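Local coordinates for protein chlorella virus DNA ligase-adenylate (Chlorella virus, PDB 1FVI) that probably seals nicks in duplex DNA in an ATP-dependent reaction, and is captured here as the covalent enzyme-adenylate intermediate, at residues A[244-254]-A[283-291]. The protein carries 1 engineered substitution. Numbering follows the deposited sequence.
Sequences FSIGTGFDADQ and PRFPVFIGI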
ATOM      1  N   PHE A 244     -11.766 -20.124 -13.842  1.00 34.69           N
ATOM      2  CA  PHE A 244     -11.146 -20.174 -12.519  1.00 29.15           C
ATOM      3  C   PHE A 244     -11.834 -19.153 -11.619  1.00 25.19           C
ATOM      4  O   PHE A 244     -12.516 -18.241 -12.101  1.00 24.36           O
ATOM      5  CB  PHE A 244      -9.651 -19.869 -12.604  1.00 35.02           C
ATOM      6  CG  PHE A 244      -9.348 -18.466 -13.017  1.00 42.76           C
ATOM      7  CD1 PHE A 244      -8.910 -17.527 -12.070  1.00 32.83           C
ATOM      8  CD2 PHE A 244      -9.534 -18.067 -14.338  1.00 27.81           C
ATOM      9  CE1 PHE A 244      -8.668 -16.212 -12.433  1.00 33.47           C
ATOM     10  CE2 PHE A 244      -9.295 -16.746 -14.717  1.00 48.01           C
ATOM     11  CZ  PHE A 244      -8.861 -15.814 -13.762  1.00 46.68           C
ATOM     12  N   SER A 245     -11.666 -19.296 -10.313  1.00 19.49           N
ATOM     13  CA  SER A 245     -12.302 -18.350  -9.419  1.00 29.89           C
ATOM     14  C   SER A 245     -11.353 -17.319  -8.841  1.00 32.51           C
ATOM     15  O   SER A 245     -10.130 -17.504  -8.837  1.00 26.62           O
ATOM     16  CB  SER A 245     -13.040 -19.066  -8.286  1.00 32.07           C
ATOM     17  OG  SER A 245     -12.185 -19.948  -7.600  1.00 39.02           O
ATOM     18  N   ILE A 246     -11.940 -16.203  -8.418  1.00 26.04           N
ATOM     19  CA  ILE A 246     -11.207 -15.133  -7.783  1.00 24.65           C
ATOM     20  C   ILE A 246     -11.902 -14.914  -6.451  1.00 24.86           C
ATOM     21  O   ILE A 246     -13.068 -14.524  -6.406  1.00 25.09           O
ATOM     22  CB  ILE A 246     -11.212 -13.831  -8.620  1.00 23.19           C
ATOM     23  CG1 ILE A 246     -10.604 -14.095 -10.009  1.00 30.18           C
ATOM     24  CG2 ILE A 246     -10.416 -12.746  -7.890  1.00 20.91           C
ATOM     25  CD1 ILE A 246     -10.423 -12.850 -10.882  1.00 28.04           C
ATOM     26  N   GLY A 247     -11.185 -15.202  -5.372  1.00 23.44           N
ATOM     27  CA  GLY A 247     -11.739 -15.042  -4.041  1.00 19.13           C
ATOM     28  C   GLY A 247     -11.084 -13.951  -3.205  1.00 24.97           C
ATOM     29  O   GLY A 247     -11.421 -13.804  -2.034  1.00 25.54           O
ATOM     30  N   THR A 248     -10.116 -13.225  -3.764  1.00 27.23           N
ATOM     31  CA  THR A 248      -9.466 -12.133  -3.025  1.00 35.57           C
ATOM     32  C   THR A 248      -9.487 -10.826  -3.814  1.00 27.22           C
ATOM     33  O   THR A 248      -9.593 -10.832  -5.041  1.00 29.43           O
ATOM     34  CB  THR A 248      -7.981 -12.441  -2.646  1.00 33.71           C
ATOM     35  OG1 THR A 248      -7.163 -12.497  -3.829  1.00 35.19           O
ATOM     36  CG2 THR A 248      -7.888 -13.757  -1.900  1.00 53.69           C
ATOM     37  N   GLY A 249      -9.388  -9.711  -3.094  1.00 22.24           N
ATOM     38  CA  GLY A 249      -9.366  -8.414  -3.732  1.00 16.24           C
ATOM     39  C   GLY A 249     -10.584  -7.570  -3.466  1.00 21.67           C
ATOM     40  O   GLY A 249     -10.637  -6.421  -3.879  1.00 27.52           O
ATOM     41  N   PHE A 250     -11.597  -8.138  -2.832  1.00 28.42           N
ATOM     42  CA  PHE A 250     -12.789  -7.353  -2.536  1.00 39.92           C
ATOM     43  C   PHE A 250     -12.933  -7.083  -1.044  1.00 40.94           C
ATOM     44  O   PHE A 250     -12.511  -7.904  -0.215  1.00 35.63           O
ATOM     45  CB  PHE A 250     -14.092  -8.028  -3.030  1.00 38.04           C
ATOM     46  CG  PHE A 250     -13.891  -9.285  -3.829  1.00 18.28           C
ATOM     47  CD1 PHE A 250     -13.489 -10.464  -3.210  1.00 22.31           C
ATOM     48  CD2 PHE A 250     -14.154  -9.300  -5.191  1.00 26.97           C
ATOM     49  CE1 PHE A 250     -13.354 -11.645  -3.938  1.00 26.21           C
ATOM     50  CE2 PHE A 250     -14.020 -10.482  -5.932  1.00 26.73           C
ATOM     51  CZ  PHE A 250     -13.619 -11.652  -5.301  1.00 17.69           C
ATOM     52  N   ASP A 251     -13.493  -5.921  -0.701  1.00 33.78           N
ATOM     53  CA  ASP A 251     -13.749  -5.622   0.705  1.00 37.38           C
ATOM     54  C   ASP A 251     -15.162  -6.149   1.052  1.00 47.25           C
ATOM     55  O   ASP A 251     -15.855  -6.689   0.168  1.00 47.11           O
ATOM     56  CB  ASP A 251     -13.583  -4.128   1.023  1.00 26.79           C
ATOM     57  CG  ASP A 251     -14.373  -3.219   0.102  1.00 33.35           C
ATOM     58  OD1 ASP A 251     -13.859  -2.125  -0.179  1.00 45.58           O
ATOM     59  OD2 ASP A 251     -15.503  -3.551  -0.321  1.00 34.80           O
ATOM     60  N   ALA A 252     -15.578  -6.026   2.317  1.00 37.80           N
ATOM     61  CA  ALA A 252     -16.896  -6.508   2.747  1.00 33.83           C
ATOM     62  C   ALA A 252     -18.039  -5.930   1.899  1.00 40.24           C
ATOM     63  O   ALA A 252     -18.958  -6.648   1.492  1.00 27.64           O
ATOM     64  CB  ALA A 252     -17.109  -6.186   4.207  1.00 41.10           C
ATOM     65  N   ASP A 253     -17.945  -4.628   1.640  1.00 38.21           N
ATOM     66  CA  ASP A 253     -18.897  -3.864   0.832  1.00 45.52           C
ATOM     67  C   ASP A 253     -19.122  -4.542  -0.523  1.00 40.13           C
ATOM     68  O   ASP A 253     -20.256  -4.768  -0.952  1.00 28.35           O
ATOM     69  CB  ASP A 253     -18.309  -2.456   0.625  1.00 56.62           C
ATOM     70  CG  ASP A 253     -19.092  -1.607  -0.367  1.00 76.37           C
ATOM     71  OD1 ASP A 253     -19.978  -0.843   0.076  1.00 78.65           O
ATOM     72  OD2 ASP A 253     -18.783  -1.659  -1.582  1.00 78.67           O
ATOM     73  N   GLN A 254     -18.018  -4.835  -1.197  1.00 39.42           N
ATOM     74  CA  GLN A 254     -18.055  -5.464  -2.503  1.00 39.22           C
ATOM     75  C   GLN A 254     -18.700  -6.829  -2.459  1.00 36.50           C
ATOM     76  O   GLN A 254     -19.574  -7.122  -3.288  1.00 28.89           O
ATOM     77  CB  GLN A 254     -16.648  -5.552  -3.089  1.00 36.06           C
ATOM     78  CG  GLN A 254     -16.145  -4.204  -3.539  1.00 41.42           C
ATOM     79  CD  GLN A 254     -14.703  -4.219  -3.932  1.00 25.23           C
ATOM     80  OE1 GLN A 254     -13.839  -4.659  -3.171  1.00 31.18           O
ATOM     81  NE2 GLN A 254     -14.422  -3.718  -5.118  1.00 29.57           N
ATOM     82  N   PRO A 283      -4.334 -19.016 -14.187  1.00 53.62           N
ATOM     83  CA  PRO A 283      -3.564 -17.867 -13.698  1.00 50.63           C
ATOM     84  C   PRO A 283      -3.179 -18.047 -12.237  1.00 41.97           C
ATOM     85  O   PRO A 283      -4.019 -18.396 -11.417  1.00 42.26           O
ATOM     86  CB  PRO A 283      -4.547 -16.713 -13.866  1.00 50.90           C
ATOM     87  CG  PRO A 283      -5.335 -17.127 -15.070  1.00 53.14           C
ATOM     88  CD  PRO A 283      -5.617 -18.572 -14.756  1.00 50.46           C
ATOM     89  N   ARG A 284      -1.902 -17.836 -11.925  1.00 32.32           N
ATOM     90  CA  ARG A 284      -1.418 -17.970 -10.555  1.00 39.51           C
ATOM     91  C   ARG A 284      -1.726 -16.708  -9.753  1.00 37.41           C
ATOM     92  O   ARG A 284      -1.770 -15.609 -10.318  1.00 35.10           O
ATOM     93  CB  ARG A 284       0.089 -18.233 -10.546  1.00 41.91           C
ATOM     94  CG  ARG A 284       0.482 -19.599 -11.052  1.00 67.85           C
ATOM     95  CD  ARG A 284      -0.085 -20.706 -10.163  1.00 81.99           C
ATOM     96  NE  ARG A 284       0.286 -20.533  -8.757  1.00 88.83           N
ATOM     97  CZ  ARG A 284       1.218 -21.245  -8.129  1.00 93.70           C
ATOM     98  NH1 ARG A 284       1.893 -22.189  -8.774  1.00 91.77           N
ATOM     99  NH2 ARG A 284       1.464 -21.024  -6.842  1.00 97.09           N
ATOM    100  N   PHE A 285      -2.002 -16.882  -8.458  1.00 29.89           N
ATOM    101  CA  PHE A 285      -2.298 -15.768  -7.546  1.00 25.38           C
ATOM    102  C   PHE A 285      -3.252 -14.679  -8.103  1.00 25.67           C
ATOM    103  O   PHE A 285      -2.957 -13.489  -8.031  1.00 24.20           O
ATOM    104  CB  PHE A 285      -0.990 -15.081  -7.151  1.00 31.10           C
ATOM    105  CG  PHE A 285       0.044 -15.996  -6.571  1.00 36.46           C
ATOM    106  CD1 PHE A 285       1.343 -15.992  -7.071  1.00 44.62           C
ATOM    107  CD2 PHE A 285      -0.252 -16.807  -5.488  1.00 46.42           C
ATOM    108  CE1 PHE A 285       2.338 -16.780  -6.496  1.00 48.77           C
ATOM    109  CE2 PHE A 285       0.734 -17.601  -4.904  1.00 56.06           C
ATOM    110  CZ  PHE A 285       2.034 -17.585  -5.412  1.00 53.14           C
ATOM    111  N   PRO A 286      -4.399 -15.068  -8.671  1.00 30.66           N
ATOM    112  CA  PRO A 286      -5.284 -14.019  -9.195  1.00 23.99           C
ATOM    113  C   PRO A 286      -5.848 -13.100  -8.107  1.00 27.77           C
ATOM    114  O   PRO A 286      -6.125 -13.534  -6.981  1.00 31.48           O
ATOM    115  CB  PRO A 286      -6.385 -14.826  -9.900  1.00 25.67           C
ATOM    116  CG  PRO A 286      -6.452 -16.089  -9.066  1.00 21.31           C
ATOM    117  CD  PRO A 286      -4.998 -16.406  -8.841  1.00 28.19           C
ATOM    118  N   VAL A 287      -6.032 -11.833  -8.454  1.00 22.16           N
ATOM    119  CA  VAL A 287      -6.548 -10.846  -7.512  1.00 21.48           C
ATOM    120  C   VAL A 287      -7.527  -9.932  -8.221  1.00 22.28           C
ATOM    121  O   VAL A 287      -7.212  -9.391  -9.279  1.00 22.76           O
ATOM    122  CB  VAL A 287      -5.421  -9.925  -6.928  1.00 26.98           C
ATOM    123  CG1 VAL A 287      -5.974  -9.070  -5.776  1.00 16.13           C
ATOM    124  CG2 VAL A 287      -4.242 -10.735  -6.467  1.00 26.64           C
ATOM    125  N   PHE A 288      -8.700  -9.743  -7.616  1.00 18.51           N
ATOM    126  CA  PHE A 288      -9.716  -8.866  -8.165  1.00 17.96           C
ATOM    127  C   PHE A 288      -9.265  -7.427  -7.978  1.00 22.38           C
ATOM    128  O   PHE A 288      -8.800  -7.044  -6.903  1.00 20.33           O
ATOM    129  CB  PHE A 288     -11.044  -9.080  -7.435  1.00 22.45           C
ATOM    130  CG  PHE A 288     -12.089  -8.043  -7.743  1.00 19.77           C
ATOM    131  CD1 PHE A 288     -12.794  -8.083  -8.934  1.00 17.00           C
ATOM    132  CD2 PHE A 288     -12.391  -7.055  -6.824  1.00 21.66           C
ATOM    133  CE1 PHE A 288     -13.783  -7.162  -9.199  1.00 16.39           C
ATOM    134  CE2 PHE A 288     -13.384  -6.123  -7.079  1.00 24.27           C
ATOM    135  CZ  PHE A 288     -14.086  -6.176  -8.270  1.00 18.70           C
ATOM    136  N   ILE A 289      -9.388  -6.634  -9.032  1.00 27.73           N
ATOM    137  CA  ILE A 289      -9.005  -5.225  -8.966  1.00 35.09           C
ATOM    138  C   ILE A 289     -10.271  -4.370  -9.003  1.00 33.52           C
ATOM    139  O   ILE A 289     -10.541  -3.582  -8.084  1.00 28.01           O
ATOM    140  CB  ILE A 289      -8.074  -4.824 -10.145  1.00 30.22           C
ATOM    141  CG1 ILE A 289      -6.763  -5.614 -10.083  1.00 24.49           C
ATOM    142  CG2 ILE A 289      -7.802  -3.331 -10.121  1.00 27.89           C
ATOM    143  CD1 ILE A 289      -6.009  -5.455  -8.781  1.00 16.77           C
ATOM    144  N   GLY A 290     -11.077  -4.580 -10.040  1.00 26.27           N
ATOM    145  CA  GLY A 290     -12.287  -3.809 -10.174  1.00 20.21           C
ATOM    146  C   GLY A 290     -13.208  -4.296 -11.254  1.00 25.65           C
ATOM    147  O   GLY A 290     -12.876  -5.189 -12.020  1.00 37.18           O
ATOM    148  N   ILE A 291     -14.400  -3.724 -11.288  1.00 36.99           N
ATOM    149  CA  ILE A 291     -15.382  -4.083 -12.291  1.00 41.18           C
ATOM    150  C   ILE A 291     -15.137  -3.217 -13.531  1.00 41.46           C
ATOM    151  O   ILE A 291     -14.554  -2.139 -13.440  1.00 40.26           O
ATOM    152  CB  ILE A 291     -16.808  -3.871 -11.754  1.00 46.44           C
ATOM    153  CG1 ILE A 291     -17.816  -4.612 -12.622  1.00 46.46           C
ATOM    154  CG2 ILE A 291     -17.143  -2.385 -11.690  1.00 71.21           C
ATOM    155  CD1 ILE A 291     -17.741  -6.092 -12.475  1.00 52.56           C
TER
HETATM  156  O   HOH W   1      -8.248 -15.163  -5.760  1.00 37.97           O
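Phe288 has Phe250 over one face of its ring and Gly290 N over the centre of the other. At its edge lie Gly249 O and the amide of Gln254, whose NE2 is 3.3 Å from Phe288 CE2. The Phe250 and Phe288 rings form a loose offset pair, tilted 30° from each other and well displaced, with little overlap. CG of Phe288 stands opposite its own backbone N (chi1 169°), which brings the ring against Phe250. At the other end, Pro283 CD sits over the face of the Phe244 ring, 4.0 Å from its centroid, as a CH-pi contact. Pro286 CB meets the ring edge at Phe244 CE1, 3.7 Å away. Phe272 of strand 269-275 also packs against Phe244. Between the two aromatic groups, Ile246 CG2 touches Phe288 CB at 3.7 Å.

One direct hydrogen bond joins the backbones. Phe288 N donates to Thr248 O over 2.9 Å, with an N-H...O angle of 166°. Water 1 adds a bridge: it accepts from Gly247 N and donates to Pro286 O. Gly249 CA makes a CA-H...O contact with Phe288 O.

Asp251 and Gln254 form a capping box at the start of helix 252-260. Asp251 OD2 accepts from Gln254 N, and Gln254 OE1 accepts from Asp251 N at 2.8 Å. The second bond helps hold the amide at the Phe288 edge.

Strands 244-246 and 286-291 are the two outermost strands of the five-stranded sheet in the OB-like domain. Their packing, with the bond from the loop at Thr248, is consistent with closure of an OB barrel. The chemistry implies that this junction relies mainly on apolar and aromatic packing, supplemented by one direct backbone bond and a water bridge.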